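Local coordinates for DsbA family protein (Salmonella typhimurium, PDB 7JVE), which acts as a trimeric thioredoxin-like enzyme with both thiol oxidase and disulfide isomerase activities, at residues S43-L46 against H47-Q51; V59-A62 against L63-A67; V137-Q140 against V141-Q145. All coordinates share one frame; numbering follows the deposited sequence.

Overall arrangement
Taken from the N terminus, the three contacts follow one another in series; none nests in or crosses another, and none closes a loop, since each joins neighbouring turns of continuous chain. Interactions 1 and 2 share helix 37-64: the first lies in its earlier half, against a second subunit, and the second at its C-terminal end, where the chain kinks into helix 66-69 beside strand 218-223. Their centres are about 24 Å apart. Interaction 3 comes much later, on helix 128-145, its centre about 44 Å from that of interaction 1. The three thus sample an intersubunit helix, its junction with the thioredoxin domain, and that domain's helical part.

Interaction 1. Residues S43-L46 against H47-Q51; sequences SETL and HQRQQ
Ser43, Glu44, Thr45 and Leu46 offer their carbonyl oxygens to the backbone N of His47, Gln48, Arg49 and Gln50, an unbroken run of i to i+4 bonds in which Gln48 N lies 2.9 Å from Glu44 O, nearly along the C=O axis. Thr45 and Arg49 run side by side and point the same way. Thr45 CG2 sits over the centre of one guanidinium face, 3.5 Å from Arg49 CZ. Beta-branched Thr45, at chi1 -61°, turns that methyl opposite the backbone N and leaves OG1 within hydrogen-bonding reach of both Ala41 O and Ala33 O of the second subunit, though its single proton can serve only one fully at a time. The amide of Gln50 passes across Leu46, its CD 3.8 Å from Leu46 CG, so leucine meets the flat group with its branch point. His47 brings its ring edge to the preceding turn, CD2 being 3.1 Å from Ser43 O, while NE2 bonds to Ser125 O of the second subunit. Glu44 OE2 and Gln48 OE1, 3.5 Å apart, are two acceptors with no hydrogen bond between them; the carboxylate is drawn instead to Arg127 of the second subunit, by a salt bridge through OE1.

Arg49 NH1 donates a hydrogen bond to Glu34 O of that subunit, whose Pro36, Phe124 and Trp96 pack on this turn, so helix 37-64 here is an intersubunit surface.

Interaction 2. Residues V59-A62 against L63-A67; sequences VQLA and LQYRA
Val59, Gln60 and Leu61 hold the next turn by backbone hydrogen bonds: Leu63 N to Val59 O at 2.9 Å, Gln64 N to Gln60 O at 3.0 Å and Tyr65 N to Leu61 O at 2.9 Å. The i to i+4 series stops there. Tyr65 leaves helical geometry (phi -104°, psi 26°), and Arg66 N, although 3.1 Å from Ala62 O, meets it at too poor an angle to bond. Tyr65 is then the N-cap residue of helix 66-69, so a single residue ends one helix and begins another.

The apolar contacts lie along the same turn. Val59 and Leu63 run alongside each other, CG1 of the valine 4.1 Å from CD1 of the leucine, both pointing the same way. On another side Leu61 CD2 approaches Tyr65 CE2 at 4.4 Å, a loose touch. A polar group joins in where the amide NE2 of Gln60 edges past the CD1 methyl of Leu63.

The aromatic ring adds a third kind. With CG opposite the carbonyl carbon (chi1 -65°), Tyr65 brings its CD2 edge 3.2 Å from Leu61 O, and Gln64 CG sits over one face. The ring of His210 meets it with the planes almost parallel.

Ala62 touches Val220 of strand 218-223; its small side chain is consistent with the helix lying close there. The chemistry is thus a helix end flanked by apolar side chains and a ring, with a tentative polar link: in one of its two modelled conformers Arg66 NH2 bonds to Pro223 O, at the end of that strand.

Interaction 3. Residues V137-Q140 against V141-Q145; sequences VGEQ and VWLTQ. With EDO (1,2-ethanediol), chain J.
Gln140 and Thr144 meet through main chain and side chain together. Thr144 OG1 and Thr144 N both donate to Gln140 O, each at 3.0 Å, and they arrive from opposite faces of the carbonyl plane. The hydroxyl can do this because chi1 of 70° places it between the backbone N and carbonyl carbon, folded back onto the preceding turn. Threonine suits this place near the helix end: its second bond grips a carbonyl oxygen that the backbone N already reaches, while its CG2 faces the bent side chain of Gln140, 4.2 Å from OE1.

Glu139 and Leu143 lie side by side and point the same way. The aliphatic CG of Glu139 rests 3.6 Å from Leu143 CD1, so the glutamate gives its CG methylene to the leucine; its OE2 goes on to a hydrogen bond with His198 NE2. Val137 and Val141 pair more loosely, CG1 to CG2 at 4.3 Å, their branched chains on the same flank of the helix.

Trp142 behaves differently. Its CB lies 3.3 Å from Gly138 O, but the indole, with CG opposite the backbone N (chi1 -178°), swings clear of the preceding turn and touches Tyr150 of helix 147-159. One ring face carries C1 of a 1,2-ethanediol, probably from the crystallisation liquor, and the same molecule gives a hydrogen bond from O1 to Trp142 O at 2.8 Å.

Around helix 128-145 the neighbours are mostly helices: Val137 and Val141 touch helix 147-159 (Trp153, Lys149), Val137 also helix 169-176, and Gln140 and Thr144 helix 182-193, while Leu180 of a loop packs on Val137, Gln140 and Val141. This clustering is consistent with the helical insertion that DsbA-type proteins carry on the thioredoxin fold.

Interaction 1. Residues S43-L46 against H47-Q51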
loop_
_atom_site.group_PDB
_atom_site.type_symbol
_atom_site.label_atom_id
_atom_site.label_comp_id
_atom_site.label_asym_id
_atom_site.label_seq_id
_atom_site.Cartn_x
_atom_site.Cartn_y
_atom_site.Cartn_z
ATOM N N SER A 43 -16.357 -8.566 4.298
ATOM C CA SER A 43 -15.544 -7.561 3.612
ATOM C C SER A 43 -15.451 -7.854 2.121
ATOM O O SER A 43 -15.523 -6.934 1.293
ATOM C CB SER A 43 -14.141 -7.480 4.228
ATOM O OG SER A 43 -14.186 -6.948 5.550
ATOM N N GLU A 44 -15.314 -9.131 1.755
ATOM C CA GLU A 44 -15.308 -9.485 0.343
ATOM C C GLU A 44 -16.635 -9.120 -0.322
ATOM O O GLU A 44 -16.655 -8.508 -1.399
ATOM C CB GLU A 44 -15.007 -10.969 0.184
ATOM C CG GLU A 44 -15.104 -11.458 -1.252
ATOM C CD GLU A 44 -14.129 -10.757 -2.191
ATOM O OE1 GLU A 44 -13.041 -10.308 -1.740
ATOM O OE2 GLU A 44 -14.459 -10.668 -3.394
ATOM N N THR A 45 -17.759 -9.488 0.308
ATOM C CA THR A 45 -19.062 -9.089 -0.219
ATOM C C THR A 45 -19.164 -7.567 -0.342
ATOM O O THR A 45 -19.634 -7.043 -1.362
ATOM C CB THR A 45 -20.175 -9.644 0.673
ATOM O OG1 THR A 45 -20.103 -11.069 0.686
ATOM C CG2 THR A 45 -21.567 -9.240 0.168
ATOM N N LEU A 46 -18.725 -6.839 0.685
ATOM C CA LEU A 46 -18.817 -5.385 0.640
ATOM C C LEU A 46 -18.142 -4.835 -0.614
ATOM O O LEU A 46 -18.754 -4.101 -1.395
ATOM C CB LEU A 46 -18.180 -4.781 1.891
ATOM C CG LEU A 46 -18.324 -3.266 1.993
ATOM C CD1 LEU A 46 -19.771 -2.912 2.344
ATOM C CD2 LEU A 46 -17.359 -2.726 3.013
ATOM N N HIS A 47 -16.879 -5.197 -0.828
ATOM C CA HIS A 47 -16.119 -4.577 -1.902
ATOM C C HIS A 47 -16.574 -5.080 -3.264
ATOM O O HIS A 47 -16.643 -4.299 -4.224
ATOM C CB HIS A 47 -14.632 -4.796 -1.641
ATOM C CG HIS A 47 -14.132 -3.966 -0.504
ATOM N ND1 HIS A 47 -13.854 -2.622 -0.635
ATOM C CD2 HIS A 47 -13.963 -4.254 0.807
ATOM C CE1 HIS A 47 -13.493 -2.128 0.537
ATOM N NE2 HIS A 47 -13.565 -3.094 1.433
ATOM N N GLN A 48 -16.961 -6.346 -3.350
ATOM C CA GLN A 48 -17.556 -6.842 -4.579
ATOM C C GLN A 48 -18.818 -6.046 -4.940
ATOM O O GLN A 48 -19.049 -5.730 -6.115
ATOM C CB GLN A 48 -17.793 -8.347 -4.405
ATOM C CG GLN A 48 -18.432 -9.116 -5.520
ATOM C CD GLN A 48 -18.460 -10.625 -5.205
ATOM O OE1 GLN A 48 -17.891 -11.068 -4.196
ATOM N NE2 GLN A 48 -19.300 -11.363 -5.934
ATOM N N ARG A 49 -19.601 -5.617 -3.943
ATOM C CA ARG A 49 -20.815 -4.869 -4.283
ATOM C C ARG A 49 -20.561 -3.379 -4.492
ATOM O O ARG A 49 -21.294 -2.737 -5.255
ATOM C CB ARG A 49 -21.877 -5.069 -3.214
ATOM C CG ARG A 49 -22.438 -6.477 -3.225
ATOM C CD ARG A 49 -23.496 -6.633 -2.172
ATOM N NE ARG A 49 -23.967 -8.009 -2.115
ATOM C CZ ARG A 49 -24.714 -8.497 -1.131
ATOM N NH1 ARG A 49 -25.072 -7.707 -0.113
ATOM N NH2 ARG A 49 -25.078 -9.780 -1.151
ATOM N N GLN A 50 -19.566 -2.800 -3.814
ATOM C CA GLN A 50 -19.249 -1.400 -4.075
ATOM C C GLN A 50 -18.632 -1.226 -5.457
ATOM O O GLN A 50 -18.862 -0.199 -6.107
ATOM C CB GLN A 50 -18.349 -0.850 -2.967
ATOM C CG GLN A 50 -19.115 -0.819 -1.637
ATOM C CD GLN A 50 -18.307 -0.308 -0.457
ATOM O OE1 GLN A 50 -18.874 0.263 0.496
ATOM N NE2 GLN A 50 -16.974 -0.534 -0.492
ATOM N N GLN A 51 -17.882 -2.226 -5.933
ATOM C CA GLN A 51 -17.373 -2.187 -7.297
ATOM C C GLN A 51 -18.528 -2.107 -8.295
ATOM O O GLN A 51 -18.540 -1.256 -9.197
ATOM C CB GLN A 51 -16.491 -3.418 -7.562
ATOM C CG GLN A 51 -15.577 -3.304 -8.777
ATOM C CD GLN A 51 -16.335 -3.348 -10.108
ATOM O OE1 GLN A 51 -17.226 -4.174 -10.296
ATOM N NE2 GLN A 51 -15.997 -2.439 -11.025
#

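Interaction 2. Residues V59-A62 against L63-A67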
loop_
_atom_site.group_PDB
_atom_site.type_symbol
_atom_site.label_atom_id
_atom_site.label_comp_id
_atom_site.label_asym_id
_atom_site.label_seq_id
_atom_site.Cartn_x
_atom_site.Cartn_y
_atom_site.Cartn_z
ATOM N N VAL A 59 -21.523 4.571 -15.209
ATOM C CA VAL A 59 -22.235 4.380 -16.465
ATOM C C VAL A 59 -23.351 5.411 -16.608
ATOM O O VAL A 59 -23.534 6.010 -17.678
ATOM C CB VAL A 59 -22.773 2.939 -16.568
ATOM C CG1 VAL A 59 -23.832 2.864 -17.659
ATOM C CG2 VAL A 59 -21.630 1.955 -16.854
ATOM N N GLN A 60 -24.105 5.650 -15.530
ATOM C CA GLN A 60 -25.145 6.672 -15.577
ATOM C C GLN A 60 -24.559 8.031 -15.931
ATOM O O GLN A 60 -25.166 8.790 -16.691
ATOM C CB GLN A 60 -25.889 6.747 -14.239
ATOM C CG GLN A 60 -26.830 5.587 -13.999
ATOM C CD GLN A 60 -27.955 5.573 -15.024
ATOM O OE1 GLN A 60 -28.697 6.549 -15.163
ATOM N NE2 GLN A 60 -28.057 4.484 -15.778
ATOM N N LEU A 61 -23.389 8.367 -15.363
ATOM C CA LEU A 61 -22.762 9.654 -15.660
ATOM C C LEU A 61 -22.344 9.737 -17.124
ATOM O O LEU A 61 -22.548 10.774 -17.773
ATOM C CB LEU A 61 -21.559 9.881 -14.744
ATOM C CG LEU A 61 -21.893 10.079 -13.259
ATOM C CD1 LEU A 61 -20.621 10.180 -12.413
ATOM C CD2 LEU A 61 -22.762 11.328 -13.084
ATOM N N ALA A 62 -21.778 8.643 -17.665
ATOM C CA ALA A 62 -21.426 8.584 -19.084
ATOM C C ALA A 62 -22.639 8.817 -19.974
ATOM O O ALA A 62 -22.564 9.570 -20.955
ATOM C CB ALA A 62 -20.794 7.240 -19.421
ATOM N N LEU A 63 -23.771 8.186 -19.650
ATOM C CA LEU A 63 -24.972 8.408 -20.446
ATOM C C LEU A 63 -25.434 9.852 -20.346
ATOM O O LEU A 63 -25.872 10.435 -21.342
ATOM C CB LEU A 63 -26.086 7.452 -20.023
ATOM C CG LEU A 63 -25.751 5.990 -20.326
ATOM C CD1 LEU A 63 -26.750 5.032 -19.659
ATOM C CD2 LEU A 63 -25.651 5.743 -21.834
ATOM N N GLN A 64 -25.319 10.458 -19.164
ATOM C CA GLN A 64 -25.780 11.839 -19.013
ATOM C C GLN A 64 -24.884 12.829 -19.777
ATOM O O GLN A 64 -25.379 13.809 -20.349
ATOM C CB GLN A 64 -25.854 12.200 -17.530
ATOM C CG GLN A 64 -26.297 13.623 -17.277
ATOM C CD GLN A 64 -26.211 14.057 -15.813
ATOM O OE1 GLN A 64 -26.073 13.239 -14.891
ATOM N NE2 GLN A 64 -26.302 15.363 -15.597
ATOM N N TYR A 65 -23.571 12.595 -19.815
ATOM C CA TYR A 65 -22.652 13.526 -20.464
ATOM C C TYR A 65 -22.171 13.021 -21.820
ATOM O O TYR A 65 -21.095 13.397 -22.277
ATOM C CB TYR A 65 -21.472 13.844 -19.541
ATOM C CG TYR A 65 -21.945 14.596 -18.309
ATOM C CD1 TYR A 65 -22.180 15.964 -18.342
ATOM C CD2 TYR A 65 -22.200 13.919 -17.123
ATOM C CE1 TYR A 65 -22.631 16.644 -17.214
ATOM C CE2 TYR A 65 -22.654 14.578 -16.000
ATOM C CZ TYR A 65 -22.874 15.938 -16.049
ATOM O OH TYR A 65 -23.331 16.569 -14.919
ATOM N N ARG A 66 -22.966 12.182 -22.482
ATOM C CA ARG A 66 -22.571 11.636 -23.776
ATOM C C ARG A 66 -22.124 12.731 -24.748
ATOM O O ARG A 66 -21.083 12.608 -25.406
ATOM C CB ARG A 66 -23.733 10.831 -24.371
ATOM C CG ARG A 66 -23.402 10.170 -25.707
ATOM C CD ARG A 66 -24.625 9.487 -26.335
ATOM N NE ARG A 66 -24.388 8.061 -26.565
ATOM C CZ ARG A 66 -24.938 7.086 -25.850
ATOM N NH1 ARG A 66 -25.767 7.376 -24.860
ATOM N NH2 ARG A 66 -24.662 5.822 -26.128
ATOM N N ALA A 67 -22.907 13.806 -24.869
ATOM C CA ALA A 67 -22.589 14.801 -25.887
ATOM C C ALA A 67 -21.223 15.419 -25.628
ATOM O O ALA A 67 -20.425 15.602 -26.559
ATOM C CB ALA A 67 -23.680 15.876 -25.963
#

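Interaction 3. Residues V137-Q140 against V141-Q145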
loop_
_atom_site.group_PDB
_atom_site.type_symbol
_atom_site.label_atom_id
_atom_site.label_comp_id
_atom_site.label_asym_id
_atom_site.label_seq_id
_atom_site.Cartn_x
_atom_site.Cartn_y
_atom_site.Cartn_z
ATOM N N VAL A 137 -0.617 23.171 -27.993
ATOM C CA VAL A 137 0.153 22.614 -29.106
ATOM C C VAL A 137 -0.637 21.517 -29.790
ATOM O O VAL A 137 -0.805 21.520 -31.017
ATOM C CB VAL A 137 1.509 22.082 -28.622
ATOM C CG1 VAL A 137 2.302 21.529 -29.819
ATOM C CG2 VAL A 137 2.279 23.159 -27.880
ATOM N N GLY A 138 -1.153 20.571 -28.998
ATOM C CA GLY A 138 -1.902 19.465 -29.572
ATOM C C GLY A 138 -3.092 19.935 -30.388
ATOM O O GLY A 138 -3.374 19.401 -31.461
ATOM N N GLU A 139 -3.792 20.958 -29.906
ATOM C CA GLU A 139 -4.923 21.446 -30.669
ATOM C C GLU A 139 -4.480 22.048 -32.000
ATOM O O GLU A 139 -5.134 21.834 -33.025
ATOM C CB GLU A 139 -5.699 22.452 -29.856
ATOM C CG GLU A 139 -6.862 22.977 -30.623
ATOM C CD GLU A 139 -7.746 23.827 -29.776
ATOM O OE1 GLU A 139 -8.775 23.283 -29.303
ATOM O OE2 GLU A 139 -7.394 25.015 -29.570
ATOM N N GLN A 140 -3.376 22.804 -32.011
ATOM C CA GLN A 140 -2.858 23.333 -33.270
ATOM C C GLN A 140 -2.474 22.207 -34.220
ATOM O O GLN A 140 -2.833 22.232 -35.402
ATOM C CB GLN A 140 -1.656 24.250 -33.027
ATOM C CG GLN A 140 -2.027 25.573 -32.428
ATOM C CD GLN A 140 -3.014 26.321 -33.314
ATOM O OE1 GLN A 140 -2.799 26.482 -34.522
ATOM N NE2 GLN A 140 -4.134 26.727 -32.724
ATOM N N VAL A 141 -1.748 21.205 -33.719
ATOM C CA VAL A 141 -1.362 20.079 -34.568
ATOM C C VAL A 141 -2.611 19.379 -35.110
ATOM O O VAL A 141 -2.725 19.099 -36.314
ATOM C CB VAL A 141 -0.444 19.116 -33.788
ATOM C CG1 VAL A 141 -0.235 17.782 -34.535
ATOM C CG2 VAL A 141 0.881 19.794 -33.452
ATOM N N TRP A 142 -3.585 19.124 -34.233
ATOM C CA TRP A 142 -4.806 18.446 -34.663
ATOM C C TRP A 142 -5.547 19.246 -35.730
ATOM O O TRP A 142 -5.989 18.687 -36.739
ATOM C CB TRP A 142 -5.725 18.204 -33.476
ATOM C CG TRP A 142 -6.943 17.487 -33.864
ATOM C CD1 TRP A 142 -7.026 16.278 -34.536
ATOM C CD2 TRP A 142 -8.275 17.888 -33.607
ATOM N NE1 TRP A 142 -8.340 15.914 -34.703
ATOM C CE2 TRP A 142 -9.128 16.884 -34.140
ATOM C CE3 TRP A 142 -8.836 18.980 -32.953
ATOM C CZ2 TRP A 142 -10.496 16.958 -34.053
ATOM C CZ3 TRP A 142 -10.192 19.054 -32.867
ATOM C CH2 TRP A 142 -11.016 18.050 -33.414
ATOM N N LEU A 143 -5.683 20.564 -35.524
ATOM C CA LEU A 143 -6.531 21.369 -36.401
ATOM C C LEU A 143 -5.883 21.627 -37.755
ATOM O O LEU A 143 -6.595 21.831 -38.748
ATOM C CB LEU A 143 -6.874 22.700 -35.737
ATOM C CG LEU A 143 -7.828 22.706 -34.542
ATOM C CD1 LEU A 143 -7.792 24.095 -33.876
ATOM C CD2 LEU A 143 -9.251 22.327 -34.995
ATOM N N THR A 144 -4.549 21.642 -37.821
ATOM C CA THR A 144 -3.877 21.972 -39.070
ATOM C C THR A 144 -3.367 20.737 -39.813
ATOM O O THR A 144 -3.230 20.782 -41.045
ATOM C CB THR A 144 -2.710 22.963 -38.823
ATOM O OG1 THR A 144 -1.654 22.307 -38.133
ATOM C CG2 THR A 144 -3.151 24.103 -37.919
ATOM N N GLN A 145 -3.123 19.626 -39.110
ATOM C CA GLN A 145 -2.530 18.460 -39.748
ATOM C C GLN A 145 -3.295 17.168 -39.555
ATOM O O GLN A 145 -2.985 16.207 -40.265
ATOM C CB GLN A 145 -1.091 18.240 -39.260
ATOM C CG GLN A 145 -0.176 19.458 -39.444
ATOM C CD GLN A 145 1.250 19.095 -39.109
ATOM O OE1 GLN A 145 1.847 18.261 -39.781
ATOM N NE2 GLN A 145 1.770 19.643 -38.018
HETATM C C1 EDO J . -9.336 18.542 -37.515
HETATM O O1 EDO J . -8.196 18.624 -38.385
HETATM C C2 EDO J . -10.369 17.628 -38.166
HETATM O O2 EDO J . -9.603 16.521 -38.658
#